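Local coordinates for adenosine 5'-monophosphoramidase (Candida albicans, PDB 6IQ1) that hydrolyses adenosine 5'-monophosphoramidates to AMP and an amine or ammonia as a homodimeric histidine triad (HIT) nucleotide-binding enzyme, at the interface of chains A and B. Numbering follows the deposited sequence. Chains: chain A/B, Adenosine 5'-monophosphoramidase.

In one two-fold symmetric homodimer interface, contacts 1 and 2 each have a twin with the chains exchanged, while contact 3 straddles the two-fold axis. There helix 58-74 of each chain pairs with its copy, about 20 Å from contact 1 and about 26 Å from contact 2, between C-alpha centres. Contacts 1 and 2, about 25 Å apart, both use C-terminal parts of the chains: strands 120-122 and B:Trp123 in contact 1, residues 126-128 and helix 130-147 of chain A in contact 2. The centres of contacts 1 and 3 fall about 11 and 12 Å from A:His106, the expected nucleophile, so dimerisation probably helps to shape the active site.

Contact 1: the interface of chains A and B. Residues chain A 37, 91, 99, 110, 118-120; chain B 120-123.
Strand 120-122 of chain A meets strand 120-122 of chain B antiparallel, and the loop residue B:Trp123 continues from it into a pocket formed by the loops at A:Ile37 and A:His99, A:Leu119 and strands 87-94 and 107-112 of chain A. The backbone register is set by the pair A:Gly120 and B:Gly122: B:Gly122 N donates to A:Gly120 O at 2.7 Å, and A:Gly120 N returns a bond to B:Gly122 O at 3.1 Å. In B:Trp123, CG anti to the backbone N (chi1 -153°) carries the indole away from the strand, in between A:Ile37 and A:His99. A:Ile37 CG2 sits over the five-membered ring, 3.5 Å from NE1 of B:Trp123, while A:Ile37 CD1 lies over the six-membered ring. On the opposite face the imidazole of A:His99 brings CE1 to 3.6 Å from B:Trp123 CG. The far rim of the indole is packed by methyls: A:Leu91 CD2 comes within 3.6 Å of B:Trp123 CZ3, and A:Leu119 CD1 and A:Ile110 CD1 close in on the same end. B:Val121 meets the same side of the A:His99 ring as B:Trp123 does, its CG1 over the imidazole toward the rim and its CB 3.7 Å from A:His99 CD2. Since A:His99 belongs to the predicted AMP-binding residues, the partner chain probably helps to position it, and the site may thereby couple dimer assembly to the nucleotide pocket.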
ATOM      1  N   ILE A  37      15.569  -1.363  -3.468  1.00 32.23           N
ATOM      2  CA  ILE A  37      15.458  -2.542  -4.313  1.00 34.34           C
ATOM      3  C   ILE A  37      15.078  -2.164  -5.736  1.00 37.67           C
ATOM      4  O   ILE A  37      14.764  -3.041  -6.546  1.00 34.36           O
ATOM      5  CB  ILE A  37      14.478  -3.576  -3.738  1.00 30.11           C
ATOM      6  CG1 ILE A  37      13.048  -3.079  -3.874  1.00 28.34           C
ATOM      7  CG2 ILE A  37      14.825  -3.946  -2.305  1.00 27.39           C
ATOM      8  CD1 ILE A  37      12.055  -4.186  -3.737  1.00 28.97           C
ATOM      9  N   LEU A  91       3.638  -0.517  -1.057  1.00 27.19           N
ATOM     10  CA  LEU A  91       3.671  -1.605  -0.092  1.00 24.25           C
ATOM     11  C   LEU A  91       3.924  -1.034   1.292  1.00 26.94           C
ATOM     12  O   LEU A  91       4.767  -0.150   1.464  1.00 29.54           O
ATOM     13  CB  LEU A  91       4.760  -2.638  -0.454  1.00 26.96           C
ATOM     14  CG  LEU A  91       5.075  -3.745   0.557  1.00 28.29           C
ATOM     15  CD1 LEU A  91       4.005  -4.823   0.510  1.00 23.26           C
ATOM     16  CD2 LEU A  91       6.444  -4.333   0.286  1.00 22.34           C
ATOM     17  N   HIS A  99       7.661  -8.636   7.038  1.00 29.47           N
ATOM     18  CA  HIS A  99       8.852  -8.056   6.405  1.00 30.22           C
ATOM     19  C   HIS A  99       9.116  -6.614   6.843  1.00 31.05           C
ATOM     20  O   HIS A  99       9.829  -5.866   6.164  1.00 27.95           O
ATOM     21  CB  HIS A  99       8.740  -8.145   4.876  1.00 30.30           C
ATOM     22  CG  HIS A  99      10.053  -8.161   4.159  1.00 36.74           C
ATOM     23  ND1 HIS A  99      10.840  -7.036   4.023  1.00 38.48           N
ATOM     24  CD2 HIS A  99      10.704  -9.156   3.507  1.00 37.49           C
ATOM     25  CE1 HIS A  99      11.926  -7.338   3.332  1.00 33.80           C
ATOM     26  NE2 HIS A  99      11.866  -8.617   3.001  1.00 36.45           N
ATOM     27  N   ILE A 110       7.811   1.738  -4.994  1.00 25.71           N
ATOM     28  CA  ILE A 110       8.890   0.997  -5.647  1.00 28.71           C
ATOM     29  C   ILE A 110       8.624   0.897  -7.146  1.00 27.58           C
ATOM     30  O   ILE A 110       7.690   0.192  -7.569  1.00 26.75           O
ATOM     31  CB  ILE A 110       9.059  -0.411  -5.039  1.00 27.51           C
ATOM     32  CG1 ILE A 110       9.049  -0.367  -3.515  1.00 24.83           C
ATOM     33  CG2 ILE A 110      10.326  -1.069  -5.535  1.00 25.89           C
ATOM     34  CD1 ILE A 110       8.923  -1.737  -2.911  1.00 25.98           C
ATOM     35  N   GLY A 118      12.979  -4.192  -8.300  1.00 35.33           N
ATOM     36  CA  GLY A 118      11.720  -3.828  -7.675  1.00 33.75           C
ATOM     37  C   GLY A 118      11.115  -4.994  -6.897  1.00 33.26           C
ATOM     38  O   GLY A 118      11.765  -5.999  -6.604  1.00 31.92           O
ATOM     39  N   LEU A 119       9.842  -4.842  -6.556  1.00 27.48           N
ATOM     40  CA  LEU A 119       9.181  -5.840  -5.725  1.00 29.51           C
ATOM     41  C   LEU A 119       8.963  -7.138  -6.500  1.00 31.81           C
ATOM     42  O   LEU A 119       8.619  -7.127  -7.687  1.00 28.67           O
ATOM     43  CB  LEU A 119       7.839  -5.304  -5.228  1.00 27.30           C
ATOM     44  CG  LEU A 119       7.135  -6.175  -4.203  1.00 27.54           C
ATOM     45  CD1 LEU A 119       7.945  -6.220  -2.887  1.00 24.66           C
ATOM     46  CD2 LEU A 119       5.719  -5.665  -3.981  1.00 24.90           C
ATOM     47  N   GLY A 120       9.165  -8.263  -5.816  1.00 33.81           N
ATOM     48  CA  GLY A 120       8.840  -9.572  -6.349  1.00 32.18           C
ATOM     49  C   GLY A 120       7.678 -10.151  -5.562  1.00 30.64           C
ATOM     50  O   GLY A 120       7.753 -10.260  -4.343  1.00 32.79           O
TER
ATOM     51  N   GLY B 120       4.129 -13.014  -0.176  1.00 30.97           N
ATOM     52  CA  GLY B 120       5.535 -13.343  -0.179  1.00 28.29           C
ATOM     53  C   GLY B 120       6.296 -12.176  -0.771  1.00 29.56           C
ATOM     54  O   GLY B 120       6.034 -11.762  -1.900  1.00 32.22           O
ATOM     55  N   VAL B 121       7.231 -11.642   0.002  1.00 29.27           N
ATOM     56  CA  VAL B 121       7.984 -10.452  -0.372  1.00 30.13           C
ATOM     57  C   VAL B 121       9.322 -10.886  -0.970  1.00 32.63           C
ATOM     58  O   VAL B 121      10.190 -11.406  -0.261  1.00 32.04           O
ATOM     59  CB  VAL B 121       8.182  -9.537   0.846  1.00 31.49           C
ATOM     60  CG1 VAL B 121       8.828  -8.216   0.453  1.00 28.37           C
ATOM     61  CG2 VAL B 121       6.849  -9.306   1.517  1.00 29.58           C
ATOM     62  N   GLY B 122       9.502 -10.684  -2.275  1.00 30.90           N
ATOM     63  CA  GLY B 122      10.824 -10.762  -2.877  1.00 30.23           C
ATOM     64  C   GLY B 122      11.468  -9.389  -2.812  1.00 36.38           C
ATOM     65  O   GLY B 122      10.850  -8.394  -3.193  1.00 35.37           O
ATOM     66  N   TRP B 123      12.707  -9.332  -2.301  1.00 33.04           N
ATOM     67  CA  TRP B 123      13.341  -8.065  -1.928  1.00 30.70           C
ATOM     68  C   TRP B 123      14.777  -8.032  -2.441  1.00 31.59           C
ATOM     69  O   TRP B 123      15.734  -8.204  -1.675  1.00 32.07           O
ATOM     70  CB  TRP B 123      13.267  -7.861  -0.409  1.00 35.28           C
ATOM     71  CG  TRP B 123      13.267  -6.410   0.091  1.00 32.50           C
ATOM     72  CD1 TRP B 123      14.311  -5.739   0.678  1.00 28.65           C
ATOM     73  CD2 TRP B 123      12.175  -5.482   0.049  1.00 27.80           C
ATOM     74  NE1 TRP B 123      13.931  -4.457   1.000  1.00 28.04           N
ATOM     75  CE2 TRP B 123      12.628  -4.272   0.624  1.00 29.32           C
ATOM     76  CE3 TRP B 123      10.865  -5.545  -0.437  1.00 29.95           C
ATOM     77  CZ2 TRP B 123      11.806  -3.134   0.733  1.00 31.84           C
ATOM     78  CZ3 TRP B 123      10.040  -4.412  -0.313  1.00 30.50           C
ATOM     79  CH2 TRP B 123      10.514  -3.230   0.268  1.00 26.71           C
TER

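Contact 2: the interface of chains A and B. Residues chain A 126-128, 130, 133; chain B 20, 33-35.
A mainly apolar interface with a polar clasp joins A:Thr128, A:Phe130 and A:Leu133 to B:Phe20 and B:Ile34, fastening the C-terminal segment of one subunit onto the other in the homodimer. The two phenyl rings meet edge-to-face, their planes 80° apart and centroids 5.1 Å apart: B:Phe20 points its CZ tip at the centre of the A:Phe130 face. A:Leu133 lies across B:Phe20 at about a right angle, with CB over the phenyl face near the rim and CD1 reaching on to B:Ile34 CA at 3.9 Å. Beside this packing, the hydroxyl OG1 of A:Thr128 donates to the carbonyl B:Ile34 O at 2.7 Å, approaching from well above the carbonyl plane. OG1 is anti to the carbonyl carbon of its own residue (chi1 -49°), which turns methyl CG2 toward B:Ile34 CB, 3.9 Å away. In the second shell, the carboxylate oxygen B:Asp33 OD1 accepts a bond from B:Gln35 N at 2.8 Å and probably helps to hold the turn that presents B:Ile34 O. B:Asp33 and B:Ile34 are predicted AMP-binding residues. The site sits where the extended stretch 126-128 of chain A runs into helix 130-147, against the B chain loop that follows strand 28-32 and the loop residue B:Phe20 just before strand 21-24.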
ATOM      1  N   GLU A 126      -5.695 -19.409  -3.365  1.00 44.62           N
ATOM      2  CA  GLU A 126      -6.523 -20.591  -3.194  1.00 42.10           C
ATOM      3  C   GLU A 126      -7.807 -20.463  -4.011  1.00 43.38           C
ATOM      4  O   GLU A 126      -8.228 -19.363  -4.381  1.00 44.42           O
ATOM      5  CB  GLU A 126      -6.857 -20.791  -1.713  1.00 45.46           C
ATOM      6  CG  GLU A 126      -5.654 -21.167  -0.853  1.00 46.39           C
ATOM      7  CD  GLU A 126      -5.623 -20.426   0.487  1.00 69.40           C
ATOM      8  OE1 GLU A 126      -5.900 -19.188   0.541  1.00 59.77           O
ATOM      9  OE2 GLU A 126      -5.309 -21.096   1.501  1.00 81.13           O
ATOM     10  N   ALA A 127      -8.433 -21.606  -4.283  1.00 41.80           N
ATOM     11  CA  ALA A 127      -9.636 -21.612  -5.104  1.00 38.81           C
ATOM     12  C   ALA A 127     -10.791 -20.921  -4.386  1.00 35.57           C
ATOM     13  O   ALA A 127     -10.846 -20.847  -3.157  1.00 36.30           O
ATOM     14  CB  ALA A 127     -10.043 -23.041  -5.461  1.00 32.50           C
ATOM     15  N   THR A 128     -11.730 -20.422  -5.177  1.00 36.38           N
ATOM     16  CA  THR A 128     -12.957 -19.867  -4.623  1.00 39.29           C
ATOM     17  C   THR A 128     -13.815 -20.966  -3.995  1.00 41.30           C
ATOM     18  O   THR A 128     -14.122 -21.978  -4.639  1.00 42.98           O
ATOM     19  CB  THR A 128     -13.735 -19.135  -5.714  1.00 35.12           C
ATOM     20  OG1 THR A 128     -12.842 -18.257  -6.405  1.00 36.51           O
ATOM     21  CG2 THR A 128     -14.870 -18.330  -5.114  1.00 36.15           C
ATOM     22  N   PHE A 130     -17.281 -20.715  -1.824  1.00 45.58           N
ATOM     23  CA  PHE A 130     -18.332 -19.823  -1.335  1.00 42.27           C
ATOM     24  C   PHE A 130     -18.790 -20.192   0.067  1.00 45.14           C
ATOM     25  O   PHE A 130     -19.263 -19.330   0.818  1.00 42.45           O
ATOM     26  CB  PHE A 130     -19.531 -19.854  -2.283  1.00 43.48           C
ATOM     27  CG  PHE A 130     -19.604 -18.683  -3.220  1.00 42.59           C
ATOM     28  CD1 PHE A 130     -18.449 -18.052  -3.664  1.00 46.56           C
ATOM     29  CD2 PHE A 130     -20.824 -18.217  -3.662  1.00 41.68           C
ATOM     30  CE1 PHE A 130     -18.520 -16.967  -4.532  1.00 41.64           C
ATOM     31  CE2 PHE A 130     -20.896 -17.141  -4.527  1.00 43.47           C
ATOM     32  CZ  PHE A 130     -19.742 -16.516  -4.958  1.00 41.43           C
ATOM     33  N   LEU A 133     -16.034 -18.650   2.360  1.00 39.90           N
ATOM     34  CA  LEU A 133     -16.182 -17.200   2.274  1.00 40.21           C
ATOM     35  C   LEU A 133     -17.470 -16.739   2.948  1.00 42.70           C
ATOM     36  O   LEU A 133     -17.491 -15.697   3.618  1.00 45.49           O
ATOM     37  CB  LEU A 133     -16.153 -16.746   0.814  1.00 38.01           C
ATOM     38  CG  LEU A 133     -14.864 -16.995   0.034  1.00 37.08           C
ATOM     39  CD1 LEU A 133     -15.062 -16.718  -1.444  1.00 36.15           C
ATOM     40  CD2 LEU A 133     -13.724 -16.142   0.593  1.00 31.64           C
TER
ATOM     41  N   PHE B  20     -18.796 -10.077  -1.621  1.00 38.40           N
ATOM     42  CA  PHE B  20     -18.970 -10.188  -0.169  1.00 37.45           C
ATOM     43  C   PHE B  20     -18.595  -8.854   0.480  1.00 39.47           C
ATOM     44  O   PHE B  20     -17.443  -8.628   0.861  1.00 38.05           O
ATOM     45  CB  PHE B  20     -18.125 -11.330   0.382  1.00 37.94           C
ATOM     46  CG  PHE B  20     -18.528 -12.689  -0.125  1.00 42.81           C
ATOM     47  CD1 PHE B  20     -19.533 -13.413   0.504  1.00 44.04           C
ATOM     48  CD2 PHE B  20     -17.900 -13.247  -1.230  1.00 39.88           C
ATOM     49  CE1 PHE B  20     -19.908 -14.665   0.039  1.00 39.85           C
ATOM     50  CE2 PHE B  20     -18.274 -14.493  -1.696  1.00 43.23           C
ATOM     51  CZ  PHE B  20     -19.280 -15.203  -1.059  1.00 41.12           C
ATOM     52  N   ASP B  33     -11.631 -10.906  -1.047  1.00 32.21           N
ATOM     53  CA  ASP B  33     -11.024 -11.448  -2.252  1.00 35.82           C
ATOM     54  C   ASP B  33     -11.497 -12.889  -2.395  1.00 36.29           C
ATOM     55  O   ASP B  33     -11.273 -13.706  -1.497  1.00 32.86           O
ATOM     56  CB  ASP B  33      -9.497 -11.361  -2.181  1.00 35.61           C
ATOM     57  CG  ASP B  33      -8.829 -11.616  -3.528  1.00 34.73           C
ATOM     58  OD1 ASP B  33      -9.125 -12.657  -4.151  1.00 38.29           O
ATOM     59  OD2 ASP B  33      -8.030 -10.770  -3.978  1.00 32.91           O
ATOM     60  N   ILE B  34     -12.178 -13.202  -3.504  1.00 37.63           N
ATOM     61  CA  ILE B  34     -12.710 -14.554  -3.662  1.00 38.02           C
ATOM     62  C   ILE B  34     -11.691 -15.546  -4.211  1.00 39.63           C
ATOM     63  O   ILE B  34     -12.006 -16.739  -4.322  1.00 38.28           O
ATOM     64  CB  ILE B  34     -13.977 -14.540  -4.536  1.00 39.04           C
ATOM     65  CG1 ILE B  34     -13.619 -14.283  -6.002  1.00 39.27           C
ATOM     66  CG2 ILE B  34     -14.947 -13.517  -4.003  1.00 35.77           C
ATOM     67  CD1 ILE B  34     -14.798 -14.453  -6.946  1.00 38.39           C
ATOM     68  N   GLN B  35     -10.476 -15.105  -4.535  1.00 36.02           N
ATOM     69  CA  GLN B  35      -9.333 -15.999  -4.732  1.00 36.12           C
ATOM     70  C   GLN B  35      -8.244 -15.648  -3.723  1.00 35.88           C
ATOM     71  O   GLN B  35      -7.129 -15.278  -4.105  1.00 36.14           O
ATOM     72  CB  GLN B  35      -8.794 -15.913  -6.158  1.00 36.58           C
ATOM     73  CG  GLN B  35      -9.877 -15.895  -7.230  1.00 41.24           C
ATOM     74  CD  GLN B  35      -9.348 -15.687  -8.639  1.00 40.68           C
ATOM     75  OE1 GLN B  35      -9.182 -14.558  -9.088  1.00 47.21           O
ATOM     76  NE2 GLN B  35      -9.110 -16.782  -9.352  1.00 39.31           N
TER

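Contact 3: the interface of chains A and B. Residues chain A 61-62, 64-66; chain B 61-62, 64-65, 107.
A:Leu65 and B:Leu65 interlock at the apolar centre, where helix 58-74 of chain A packs against helix 58-74 of chain B. Their side chains meet at a slant, and the branch carbon A:Leu65 CG lies 3.8 Å from the methyl B:Leu65 CD1. A:Leu65 CD1 reaches tip to tip toward the phenyl of B:Phe107, 3.4 Å from its CZ, and also touches B:Ile64 CG2, which itself lies over the B:Phe107 ring face toward the rim. In the matching direction the side chain of B:Leu65 lies roughly perpendicular to that of A:Ile64, its CD1 3.9 Å from A:Ile64 CB. In both Leu65 residues CG anti to the carbonyl carbon (chi1 -62° in chain A) sends CD1 over the partner helix, where it meets the opposite Leu61 O. Nearer the backbones, A:Leu65 CB packs 3.7 Å from B:Leu61 CB, and B:Leu65 CB 3.9 Å from A:Leu61 CB. Farther out, A:Pro66 and B:Leu61 run alongside one another, pointing opposite ways. At the polar rim the hydroxyl B:Ser62 OG donates to the backbone carbonyl A:Ser62 O at 3.0 Å, and A:Pro66 CG flanks this hydroxyl at 3.6 Å. The serines differ in chi1 (-39° in chain A, -76° in chain B), and A:Ser62 OG stays 3.5 Å from B:Ser62 O, without a matching bond. The site holds the paired helices together at the dimer centre and, through B:Phe107 of the histidine triad motif, may link this packing to the active-site strand.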
ATOM      1  N   LEU A  61      -3.311   9.323   8.205  1.00 29.30           N
ATOM      2  CA  LEU A  61      -3.466   8.319   7.161  1.00 25.90           C
ATOM      3  C   LEU A  61      -4.015   8.923   5.878  1.00 27.06           C
ATOM      4  O   LEU A  61      -3.647   8.489   4.783  1.00 25.50           O
ATOM      5  CB  LEU A  61      -4.368   7.186   7.644  1.00 24.97           C
ATOM      6  CG  LEU A  61      -3.707   6.218   8.626  1.00 28.48           C
ATOM      7  CD1 LEU A  61      -4.624   5.047   8.846  1.00 27.17           C
ATOM      8  CD2 LEU A  61      -2.322   5.742   8.140  1.00 24.02           C
ATOM      9  N   SER A  62      -4.895   9.927   5.988  1.00 31.01           N
ATOM     10  CA  SER A  62      -5.446  10.564   4.790  1.00 28.10           C
ATOM     11  C   SER A  62      -4.372  11.275   3.979  1.00 28.46           C
ATOM     12  O   SER A  62      -4.541  11.489   2.775  1.00 30.44           O
ATOM     13  CB  SER A  62      -6.522  11.579   5.167  1.00 28.68           C
ATOM     14  OG  SER A  62      -7.320  11.111   6.231  1.00 39.40           O
ATOM     15  N   ILE A  64      -1.252  10.326   3.335  1.00 23.70           N
ATOM     16  CA  ILE A  64      -0.148   9.540   2.800  1.00 26.22           C
ATOM     17  C   ILE A  64      -0.309   9.303   1.295  1.00 27.78           C
ATOM     18  O   ILE A  64       0.603   9.599   0.510  1.00 28.36           O
ATOM     19  CB  ILE A  64      -0.001   8.230   3.589  1.00 27.23           C
ATOM     20  CG1 ILE A  64       0.643   8.533   4.942  1.00 25.45           C
ATOM     21  CG2 ILE A  64       0.849   7.236   2.817  1.00 24.56           C
ATOM     22  CD1 ILE A  64       0.566   7.393   5.890  1.00 28.14           C
ATOM     23  N   LEU A  65      -1.443   8.755   0.859  1.00 25.62           N
ATOM     24  CA  LEU A  65      -1.578   8.469  -0.571  1.00 26.71           C
ATOM     25  C   LEU A  65      -1.535   9.720  -1.453  1.00 29.65           C
ATOM     26  O   LEU A  65      -0.912   9.649  -2.525  1.00 32.76           O
ATOM     27  CB  LEU A  65      -2.845   7.653  -0.844  1.00 23.68           C
ATOM     28  CG  LEU A  65      -2.839   6.292  -0.159  1.00 24.30           C
ATOM     29  CD1 LEU A  65      -4.048   5.509  -0.573  1.00 21.71           C
ATOM     30  CD2 LEU A  65      -1.569   5.544  -0.481  1.00 21.05           C
ATOM     31  N   PRO A  66      -2.127  10.870  -1.091  1.00 30.26           N
ATOM     32  CA  PRO A  66      -1.887  12.066  -1.921  1.00 30.15           C
ATOM     33  C   PRO A  66      -0.411  12.366  -2.088  1.00 28.69           C
ATOM     34  O   PRO A  66       0.013  12.707  -3.201  1.00 30.60           O
ATOM     35  CB  PRO A  66      -2.616  13.190  -1.168  1.00 30.49           C
ATOM     36  CG  PRO A  66      -3.691  12.512  -0.428  1.00 28.86           C
ATOM     37  CD  PRO A  66      -3.104  11.157  -0.022  1.00 31.06           C
TER
ATOM     38  N   LEU B  61      -8.160   9.153  -2.597  1.00 31.17           N
ATOM     39  CA  LEU B  61      -6.977   8.587  -1.964  1.00 27.12           C
ATOM     40  C   LEU B  61      -7.000   8.815  -0.463  1.00 29.36           C
ATOM     41  O   LEU B  61      -6.574   7.949   0.304  1.00 28.30           O
ATOM     42  CB  LEU B  61      -5.715   9.192  -2.566  1.00 27.24           C
ATOM     43  CG  LEU B  61      -5.403   8.818  -4.013  1.00 29.72           C
ATOM     44  CD1 LEU B  61      -4.074   9.404  -4.437  1.00 32.41           C
ATOM     45  CD2 LEU B  61      -5.430   7.321  -4.220  1.00 24.70           C
ATOM     46  N   SER B  62      -7.511   9.971  -0.023  1.00 32.57           N
ATOM     47  CA  SER B  62      -7.478  10.305   1.397  1.00 29.32           C
ATOM     48  C   SER B  62      -8.347   9.369   2.221  1.00 31.56           C
ATOM     49  O   SER B  62      -8.085   9.165   3.411  1.00 28.50           O
ATOM     50  CB  SER B  62      -7.930  11.746   1.612  1.00 31.72           C
ATOM     51  OG  SER B  62      -6.900  12.642   1.243  1.00 41.09           O
ATOM     52  N   ILE B  64      -8.973   6.058   1.611  1.00 29.24           N
ATOM     53  CA  ILE B  64      -8.663   4.636   1.513  1.00 25.49           C
ATOM     54  C   ILE B  64      -8.008   4.115   2.796  1.00 27.61           C
ATOM     55  O   ILE B  64      -8.503   3.172   3.423  1.00 28.53           O
ATOM     56  CB  ILE B  64      -7.790   4.382   0.278  1.00 28.20           C
ATOM     57  CG1 ILE B  64      -8.685   4.338  -0.946  1.00 29.49           C
ATOM     58  CG2 ILE B  64      -6.967   3.078   0.413  1.00 27.57           C
ATOM     59  CD1 ILE B  64      -7.927   4.572  -2.196  1.00 35.41           C
ATOM     60  N   LEU B  65      -6.878   4.689   3.195  1.00 25.30           N
ATOM     61  CA  LEU B  65      -6.180   4.150   4.361  1.00 27.10           C
ATOM     62  C   LEU B  65      -6.992   4.214   5.666  1.00 27.82           C
ATOM     63  O   LEU B  65      -6.862   3.279   6.477  1.00 24.30           O
ATOM     64  CB  LEU B  65      -4.821   4.852   4.514  1.00 24.62           C
ATOM     65  CG  LEU B  65      -3.881   4.561   3.340  1.00 23.92           C
ATOM     66  CD1 LEU B  65      -2.556   5.280   3.511  1.00 20.25           C
ATOM     67  CD2 LEU B  65      -3.690   3.043   3.144  1.00 19.38           C
ATOM     68  N   PHE B 107      -6.533  -1.870  -3.397  1.00 28.29           N
ATOM     69  CA  PHE B 107      -5.579  -2.134  -2.340  1.00 27.97           C
ATOM     70  C   PHE B 107      -5.860  -3.503  -1.737  1.00 28.85           C
ATOM     71  O   PHE B 107      -7.020  -3.875  -1.540  1.00 33.93           O
ATOM     72  CB  PHE B 107      -5.681  -1.031  -1.274  1.00 28.93           C
ATOM     73  CG  PHE B 107      -5.045   0.266  -1.690  1.00 27.10           C
ATOM     74  CD1 PHE B 107      -5.728   1.159  -2.492  1.00 27.73           C
ATOM     75  CD2 PHE B 107      -3.749   0.583  -1.290  1.00 27.38           C
ATOM     76  CE1 PHE B 107      -5.134   2.352  -2.887  1.00 30.09           C
ATOM     77  CE2 PHE B 107      -3.152   1.769  -1.671  1.00 23.97           C
ATOM     78  CZ  PHE B 107      -3.836   2.651  -2.476  1.00 25.80           C
TER